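Local structure of uncharacterized protein YycE (1TWU) at residues E24-R27 with F28-G32. The protein is of unknown function but belongs to the vicinal oxygen chelate (VOC) superfamily and may be related to glyoxalases and fosfomycin resistance proteins. Sequence-based numbering, arbitrary orientation.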
loop_
_atom_site.group_PDB
_atom_site.type_symbol
_atom_site.label_atom_id
_atom_site.label_comp_id
_atom_site.label_asym_id
_atom_site.label_seq_id
_atom_site.Cartn_x
_atom_site.Cartn_y
_atom_site.Cartn_z
ATOM N N GLU A 24 1.329 15.369 11.624
ATOM C CA GLU A 24 2.476 15.449 10.725
ATOM C C GLU A 24 2.147 14.740 9.417
ATOM O O GLU A 24 2.508 15.203 8.332
ATOM C CB GLU A 24 3.696 14.791 11.361
ATOM C CG GLU A 24 4.306 15.622 12.449
ATOM C CD GLU A 24 4.569 17.047 11.993
ATOM O OE1 GLU A 24 5.068 17.236 10.862
ATOM O OE2 GLU A 24 4.282 17.980 12.770
ATOM N N ILE A 25 1.465 13.607 9.544
ATOM C CA ILE A 25 1.047 12.812 8.401
ATOM C C ILE A 25 0.103 13.638 7.517
ATOM O O ILE A 25 0.223 13.633 6.287
ATOM C CB ILE A 25 0.343 11.508 8.882
ATOM C CG1 ILE A 25 1.379 10.557 9.487
ATOM C CG2 ILE A 25 -0.414 10.856 7.748
ATOM C CD1 ILE A 25 2.433 10.063 8.506
ATOM N N ILE A 26 -0.823 14.357 8.147
ATOM C CA ILE A 26 -1.772 15.187 7.413
ATOM C C ILE A 26 -1.068 16.313 6.648
ATOM O O ILE A 26 -1.418 16.610 5.500
ATOM C CB ILE A 26 -2.832 15.778 8.366
ATOM C CG1 ILE A 26 -3.704 14.648 8.909
ATOM C CG2 ILE A 26 -3.687 16.801 7.640
ATOM C CD1 ILE A 26 -4.675 15.078 9.982
ATOM N N ARG A 27 -0.077 16.936 7.281
ATOM C CA ARG A 27 0.670 18.005 6.629
ATOM C C ARG A 27 1.385 17.494 5.377
ATOM O O ARG A 27 1.381 18.153 4.339
ATOM C CB ARG A 27 1.698 18.613 7.584
ATOM C CG ARG A 27 2.591 19.650 6.910
ATOM C CD ARG A 27 3.459 20.368 7.920
ATOM N NE ARG A 27 4.216 21.482 7.347
ATOM C CZ ARG A 27 5.412 21.376 6.778
ATOM N NH1 ARG A 27 6.014 20.200 6.690
ATOM N NH2 ARG A 27 6.020 22.460 6.318
ATOM N N PHE A 28 1.994 16.317 5.477
ATOM C CA PHE A 28 2.713 15.736 4.348
ATOM C C PHE A 28 1.779 15.350 3.205
ATOM O O PHE A 28 1.989 15.747 2.052
ATOM C CB PHE A 28 3.482 14.485 4.792
ATOM C CG PHE A 28 4.221 13.788 3.669
ATOM C CD1 PHE A 28 5.476 14.233 3.253
ATOM C CD2 PHE A 28 3.654 12.695 3.016
ATOM C CE1 PHE A 28 6.155 13.599 2.203
ATOM C CE2 PHE A 28 4.321 12.058 1.968
ATOM C CZ PHE A 28 5.575 12.511 1.561
ATOM N N TYR A 29 0.748 14.571 3.529
ATOM C CA TYR A 29 -0.196 14.085 2.524
ATOM C C TYR A 29 -1.221 15.072 2.003
ATOM O O TYR A 29 -1.518 15.084 0.807
ATOM C CB TYR A 29 -0.904 12.828 3.045
ATOM C CG TYR A 29 0.029 11.653 3.087
ATOM C CD1 TYR A 29 0.338 10.947 1.928
ATOM C CD2 TYR A 29 0.692 11.308 4.268
ATOM C CE1 TYR A 29 1.297 9.920 1.941
ATOM C CE2 TYR A 29 1.654 10.286 4.296
ATOM C CZ TYR A 29 1.953 9.599 3.130
ATOM O OH TYR A 29 2.913 8.616 3.146
ATOM N N GLU A 30 -1.761 15.902 2.882
ATOM C CA GLU A 30 -2.759 16.847 2.439
ATOM C C GLU A 30 -2.125 18.150 1.971
ATOM O O GLU A 30 -2.429 18.636 0.883
ATOM C CB GLU A 30 -3.764 17.108 3.554
ATOM C CG GLU A 30 -5.173 17.234 3.038
ATOM C CD GLU A 30 -6.178 17.502 4.135
ATOM O OE1 GLU A 30 -6.063 16.886 5.221
ATOM O OE2 GLU A 30 -7.094 18.318 3.900
ATOM N N GLU A 31 -1.239 18.711 2.784
ATOM C CA GLU A 31 -0.573 19.951 2.412
ATOM C C GLU A 31 0.558 19.706 1.423
ATOM O O GLU A 31 0.791 20.512 0.525
ATOM C CB GLU A 31 0.007 20.650 3.634
ATOM C CG GLU A 31 -0.999 21.067 4.676
ATOM C CD GLU A 31 -0.394 22.043 5.677
ATOM O OE1 GLU A 31 -0.854 22.066 6.845
ATOM O OE2 GLU A 31 0.539 22.796 5.292
ATOM N N GLY A 32 1.265 18.598 1.593
ATOM C CA GLY A 32 2.374 18.300 0.713
ATOM C C GLY A 32 1.968 17.738 -0.627
ATOM O O GLY A 32 2.166 18.378 -1.660
HETATM O O HOH W 1 2.598 23.753 7.089
#
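Arg27 and Glu31, one turn apart on helix 22-32, are joined through a water that accepts from Arg27 NE at 2.8 Å and donates to Glu31 OE2 at 2.9 Å. The water lies in the guanidinium plane, at its edge; the carboxylate plane is turned 65° from that of the guanidinium, and Glu31 OE2, 4.4 Å from Arg27 NE, lies well off the guanidinium plane, too far for a salt bridge, though the opposite charges probably still attract. Arg27 runs extended from CG to NE, with CG anti to its backbone N (chi1 175°), and this reach brings NH1 to the hydroxyl of Tyr103 and NH2 to the carbonyl of Met101. On the buried side Ile25 and Tyr29 lie side by side, Ile25 CG2 meeting Tyr29 CD2 at 3.7 Å, while Ile25 O approaches the edge of the phenol ring. The CD2 edge of Phe28 rests over the centre of one face of that ring, and Tyr29 OH is hydrogen-bonded to Asp122. Ile26 CG2 packs alongside the Glu30 chain, 3.4 Å from Glu30 OE1, which is salt-bridged to Arg37. Phe28 N, Tyr29 N and Glu30 N bond to the carbonyls four residues back, the Tyr29 N–Ile25 O bond being nearly straight (173°). Ile26 O also takes a long, weak bond from Glu31 N, and Gly32 N reaches Arg27 O at 2.8 Å in a bent, weak bond five residues back. Ile26 packs on strand 47-53 and Ile25 on strand 59-66; Tyr29 bridges Leu61 of that strand and Ile128 of strand 127-131, where Phe28 also packs. The arrangement is that of an amphipathic helix ending in a wider, pi-type turn, here the helix of the N-terminal βαβββ module of a VOC fold.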